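PDB 3OG2: beta-galactosidase from Trichoderma reesei, which probably hydrolyses terminal non-reducing beta-D-galactose residues of beta-D-galactosides. Local coordinates for residues Lys510-Ser515 with Ser636-Trp641; Lys19-Leu22 with Thr27-Glu30. One frame throughout, in Å; residues are numbered along the deposited sequence.

Contact 1: Lys510-Ser515 with Ser636-Trp641; sequences KKIEGS and SELGDW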
loop_
_atom_site.group_PDB
_atom_site.type_symbol
_atom_site.label_atom_id
_atom_site.label_comp_id
_atom_site.label_asym_id
_atom_site.label_seq_id
_atom_site.Cartn_x
_atom_site.Cartn_y
_atom_site.Cartn_z
ATOM N N LYS A 510 40.948 14.662 16.870
ATOM C CA LYS A 510 40.871 16.026 16.327
ATOM C C LYS A 510 39.409 16.441 16.214
ATOM O O LYS A 510 38.630 15.766 15.572
ATOM C CB LYS A 510 41.581 16.129 14.972
ATOM C CG LYS A 510 41.740 17.553 14.457
ATOM C CD LYS A 510 42.566 17.672 13.184
ATOM C CE LYS A 510 42.266 18.947 12.422
ATOM N NZ LYS A 510 42.197 20.137 13.320
ATOM N N LYS A 511 39.058 17.552 16.844
ATOM C CA LYS A 511 37.713 18.096 16.741
ATOM C C LYS A 511 37.616 18.870 15.444
ATOM O O LYS A 511 38.422 19.774 15.275
ATOM C CB LYS A 511 37.390 19.027 17.902
ATOM C CG LYS A 511 37.298 18.318 19.236
ATOM C CD LYS A 511 36.954 19.271 20.386
ATOM C CE LYS A 511 36.836 18.408 21.641
ATOM N NZ LYS A 511 36.499 19.161 22.864
ATOM N N ILE A 512 36.697 18.524 14.596
ATOM C CA ILE A 512 36.593 19.182 13.293
ATOM C C ILE A 512 35.450 20.181 13.270
ATOM O O ILE A 512 35.622 21.306 12.757
ATOM C CB ILE A 512 36.399 18.138 12.186
ATOM C CG1 ILE A 512 37.442 17.015 12.253
ATOM C CG2 ILE A 512 36.392 18.756 10.791
ATOM C CD1 ILE A 512 38.829 17.530 11.933
ATOM N N GLU A 513 34.296 19.783 13.799
ATOM C CA GLU A 513 33.149 20.652 13.902
ATOM C C GLU A 513 32.513 20.535 15.295
ATOM O O GLU A 513 32.442 19.426 15.846
ATOM C CB GLU A 513 32.003 20.277 12.926
ATOM C CG GLU A 513 32.363 20.304 11.473
ATOM C CD GLU A 513 31.169 19.991 10.575
ATOM O OE1 GLU A 513 29.997 19.801 11.002
ATOM O OE2 GLU A 513 31.410 19.925 9.339
ATOM N N GLY A 514 32.059 21.661 15.792
ATOM C CA GLY A 514 31.197 21.647 16.973
ATOM C C GLY A 514 31.934 22.058 18.233
ATOM O O GLY A 514 33.159 21.938 18.322
ATOM N N SER A 515 31.192 22.539 19.211
ATOM C CA SER A 515 31.880 22.924 20.439
ATOM C C SER A 515 31.275 22.218 21.624
ATOM O O SER A 515 31.492 22.634 22.771
ATOM C CB SER A 515 31.813 24.435 20.675
ATOM O OG SER A 515 30.505 24.900 20.483
ATOM N N SER A 636 35.598 20.372 1.766
ATOM C CA SER A 636 35.850 20.571 3.166
ATOM C C SER A 636 37.207 19.990 3.520
ATOM O O SER A 636 37.772 19.248 2.722
ATOM C CB SER A 636 34.753 19.951 4.023
ATOM O OG SER A 636 34.981 18.550 4.157
ATOM N N GLU A 637 37.743 20.300 4.691
ATOM C CA GLU A 637 39.050 19.790 5.098
ATOM C C GLU A 637 39.043 18.272 5.248
ATOM O O GLU A 637 40.134 17.704 5.264
ATOM C CB GLU A 637 39.493 20.420 6.434
ATOM C CG GLU A 637 38.578 20.151 7.608
ATOM C CD GLU A 637 38.957 20.883 8.883
ATOM O OE1 GLU A 637 40.059 20.584 9.447
ATOM O OE2 GLU A 637 38.132 21.751 9.299
ATOM N N LEU A 638 37.884 17.654 5.370
ATOM C CA LEU A 638 37.717 16.202 5.444
ATOM C C LEU A 638 37.513 15.600 4.067
ATOM O O LEU A 638 37.321 14.379 3.910
ATOM C CB LEU A 638 36.509 15.878 6.348
ATOM C CG LEU A 638 36.700 16.281 7.827
ATOM C CD1 LEU A 638 35.457 15.928 8.617
ATOM C CD2 LEU A 638 37.938 15.620 8.356
ATOM N N GLY A 639 37.452 16.421 3.017
ATOM C CA GLY A 639 37.311 15.902 1.641
ATOM C C GLY A 639 35.848 15.694 1.280
ATOM O O GLY A 639 35.576 14.999 0.289
ATOM N N ASP A 640 34.891 16.253 2.031
ATOM C CA ASP A 640 33.481 16.153 1.606
ATOM C C ASP A 640 33.217 17.257 0.586
ATOM O O ASP A 640 33.893 18.299 0.586
ATOM C CB ASP A 640 32.571 16.304 2.817
ATOM C CG ASP A 640 32.836 15.246 3.859
ATOM O OD1 ASP A 640 33.212 14.118 3.477
ATOM O OD2 ASP A 640 32.647 15.444 5.061
ATOM N N TRP A 641 32.257 17.039 -0.262
ATOM C CA TRP A 641 31.905 18.031 -1.267
ATOM C C TRP A 641 30.613 18.725 -0.869
ATOM O O TRP A 641 29.635 18.033 -0.537
ATOM C CB TRP A 641 31.729 17.379 -2.611
ATOM C CG TRP A 641 32.986 16.872 -3.235
ATOM C CD1 TRP A 641 34.252 16.923 -2.746
ATOM C CD2 TRP A 641 33.040 16.219 -4.502
ATOM N NE1 TRP A 641 35.087 16.331 -3.657
ATOM C CE2 TRP A 641 34.402 15.886 -4.744
ATOM C CE3 TRP A 641 32.055 15.870 -5.450
ATOM C CZ2 TRP A 641 34.801 15.230 -5.919
ATOM C CZ3 TRP A 641 32.492 15.219 -6.612
ATOM C CH2 TRP A 641 33.819 14.913 -6.826
HETATM O O HOH W 1 37.401 22.893 11.521
#

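Contact 2: Lys19-Leu22 with Thr27-Glu30; sequences KGPL and TWDE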
loop_
_atom_site.group_PDB
_atom_site.type_symbol
_atom_site.label_atom_id
_atom_site.label_comp_id
_atom_site.label_asym_id
_atom_site.label_seq_id
_atom_site.Cartn_x
_atom_site.Cartn_y
_atom_site.Cartn_z
ATOM N N LYS A 19 11.182 -29.846 2.925
ATOM C CA LYS A 19 12.312 -30.714 2.693
ATOM C C LYS A 19 13.560 -29.967 2.243
ATOM O O LYS A 19 14.363 -30.506 1.454
ATOM C CB LYS A 19 11.960 -31.687 1.557
ATOM C CG LYS A 19 10.569 -32.297 1.701
ATOM C CD LYS A 19 9.597 -31.934 0.594
ATOM C CE LYS A 19 8.367 -31.204 1.101
ATOM N NZ LYS A 19 7.443 -32.102 1.850
ATOM N N GLY A 20 13.726 -28.735 2.700
ATOM C CA GLY A 20 14.994 -28.074 2.432
ATOM C C GLY A 20 14.881 -27.254 1.162
ATOM O O GLY A 20 13.856 -27.250 0.473
ATOM N N PRO A 21 15.949 -26.541 0.828
ATOM C CA PRO A 21 15.983 -25.690 -0.377
ATOM C C PRO A 21 16.018 -26.559 -1.631
ATOM O O PRO A 21 16.613 -27.676 -1.617
ATOM C CB PRO A 21 17.282 -24.895 -0.178
ATOM C CG PRO A 21 18.165 -25.822 0.603
ATOM C CD PRO A 21 17.235 -26.505 1.572
ATOM N N LEU A 22 15.421 -26.035 -2.680
ATOM C CA LEU A 22 15.438 -26.729 -3.991
ATOM C C LEU A 22 16.537 -26.195 -4.908
ATOM O O LEU A 22 16.691 -26.675 -6.046
ATOM C CB LEU A 22 14.072 -26.568 -4.643
ATOM C CG LEU A 22 12.956 -27.206 -3.845
ATOM C CD1 LEU A 22 11.617 -27.016 -4.575
ATOM C CD2 LEU A 22 13.205 -28.700 -3.620
ATOM N N THR A 27 18.739 -19.482 0.464
ATOM C CA THR A 27 18.714 -20.523 1.451
ATOM C C THR A 27 18.452 -19.886 2.811
ATOM O O THR A 27 18.257 -18.646 2.898
ATOM C CB THR A 27 20.004 -21.370 1.425
ATOM O OG1 THR A 27 21.160 -20.530 1.685
ATOM C CG2 THR A 27 20.209 -22.086 0.101
ATOM N N TRP A 28 18.435 -20.664 3.886
ATOM C CA TRP A 28 18.067 -20.080 5.178
ATOM C C TRP A 28 18.653 -20.969 6.282
ATOM O O TRP A 28 18.901 -22.153 6.046
ATOM C CB TRP A 28 16.528 -19.909 5.369
ATOM C CG TRP A 28 15.859 -21.270 5.427
ATOM C CD1 TRP A 28 15.636 -22.037 6.544
ATOM C CD2 TRP A 28 15.365 -22.003 4.293
ATOM N NE1 TRP A 28 15.052 -23.211 6.211
ATOM C CE2 TRP A 28 14.864 -23.218 4.840
ATOM C CE3 TRP A 28 15.280 -21.791 2.901
ATOM C CZ2 TRP A 28 14.295 -24.193 4.048
ATOM C CZ3 TRP A 28 14.718 -22.806 2.157
ATOM C CH2 TRP A 28 14.234 -23.988 2.708
ATOM N N ASP A 29 18.731 -20.400 7.479
ATOM C CA ASP A 29 18.868 -21.217 8.669
ATOM C C ASP A 29 18.109 -20.582 9.815
ATOM O O ASP A 29 17.154 -19.779 9.569
ATOM C CB ASP A 29 20.367 -21.425 8.928
ATOM C CG ASP A 29 21.131 -20.205 9.370
ATOM O OD1 ASP A 29 20.534 -19.097 9.567
ATOM O OD2 ASP A 29 22.368 -20.296 9.542
ATOM N N GLU A 30 18.429 -20.903 11.050
ATOM C CA GLU A 30 17.651 -20.392 12.174
ATOM C C GLU A 30 17.723 -18.876 12.237
ATOM O O GLU A 30 16.803 -18.305 12.849
ATOM C CB GLU A 30 18.169 -20.953 13.505
ATOM C CG GLU A 30 18.160 -22.429 13.659
ATOM C CD GLU A 30 19.416 -23.128 13.178
ATOM O OE1 GLU A 30 20.186 -22.701 12.287
ATOM O OE2 GLU A 30 19.609 -24.224 13.742
#

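Contact 1: Lys510-Ser515 with Ser636-Trp641
A type I beta turn, S636 to G639, meets a beta strand here: the turn brings E637 and L638 against I512, joining the five-stranded sheet that carries 510-513 to the loop between strands 629-635 and 641-643, in the regions assigned to beta-galactosidase domains 2 and 3. The apolar part is methyl against methyl, I512 CG2 lying 3.7 Å from L638 CD1, while L638 CD2 comes no nearer than 4.2 Å to I512 CD1. Beta-branched I512 suits the place because it sends two branches across: CG2 stands anti to its backbone N, beside L638 and the carboxylate of E637, whose OE2 is 3.8 Å away. That carboxylate is also tied to the strand through one water, which donates to I512 O (2.7 Å) and to E637 OE2 (2.6 Å). K510 NZ stays 4.4 Å from E637 OE1, close enough that the opposite charges probably attract weakly, but beyond a salt bridge. With an alanine at I512, CG2 and CD1 are gone, which is likely to leave L638 CD1 without its methyl partner and open a gap beside E637. S636 OG braces the turn, accepting from L638 N (an ST turn) and D640 N; G639, at phi 87°, ends it where a side chain would jam against L638 O. I512 and E513 both face V539 of strand 538-542, a classic beta bulge in strand 510-513; L638 also packs on V539, Q541, and V546 and Y548 of strand 545-551.

Contact 2: Lys19-Leu22 with Thr27-Glu30
P21 and W28 make the close part of this contact, where the loop ahead of strand 26-28 folds back beside the indole. The six-membered ring of W28 does the touching: CH2 lies 3.6 Å from P21 N and 3.7 Å from G20 C, so the peptide link between glycine and proline rests obliquely against it. Next to CH2, W28 CZ3 is 4.0 Å from P21 CB. A chi1 of 66° sets CG of W28 between the backbone N and the carbonyl carbon, and from there the far end of the indole reaches the loop although the side chain does not set out toward it. Proline suits the site, offering a compact apolar ring and no N-H to be buried against carbon. G20 has a positive phi of 93°, and a side chain there would run into P21 CD.

T27 adds only one methyl contact, its CG2 stopping 4.1 Å from P21 CB, and P21 is otherwise exposed on the surface of the chain. Strand 26-28 pairs antiparallel with strand 33-35, T27 bonding to F34 through the backbone, while W28 also packs on L33 of that strand and on P211, D233, T272 and P273 in loops.

Contact 2 comes first along the chain, near the start of the model, and closes before contact 1 opens almost five hundred residues later. Their centres are 47 Å apart and their nearest atoms about 36 Å, and they share no sheet. Contact 2 closes a short local loop beside a strand whose sheet continues through 33-35 and 38-47 into the parallel strands of the TIM barrel. Contact 1 is long-range: it ties together different parts of the chain, bringing the edge strand 510-513 of a five-stranded sheet to the loop between strands 629-635 and 641-643 of another. Both lie at the surface, away from the galactose-binding residues, one beside the TIM barrel and the other between two sheet-rich regions.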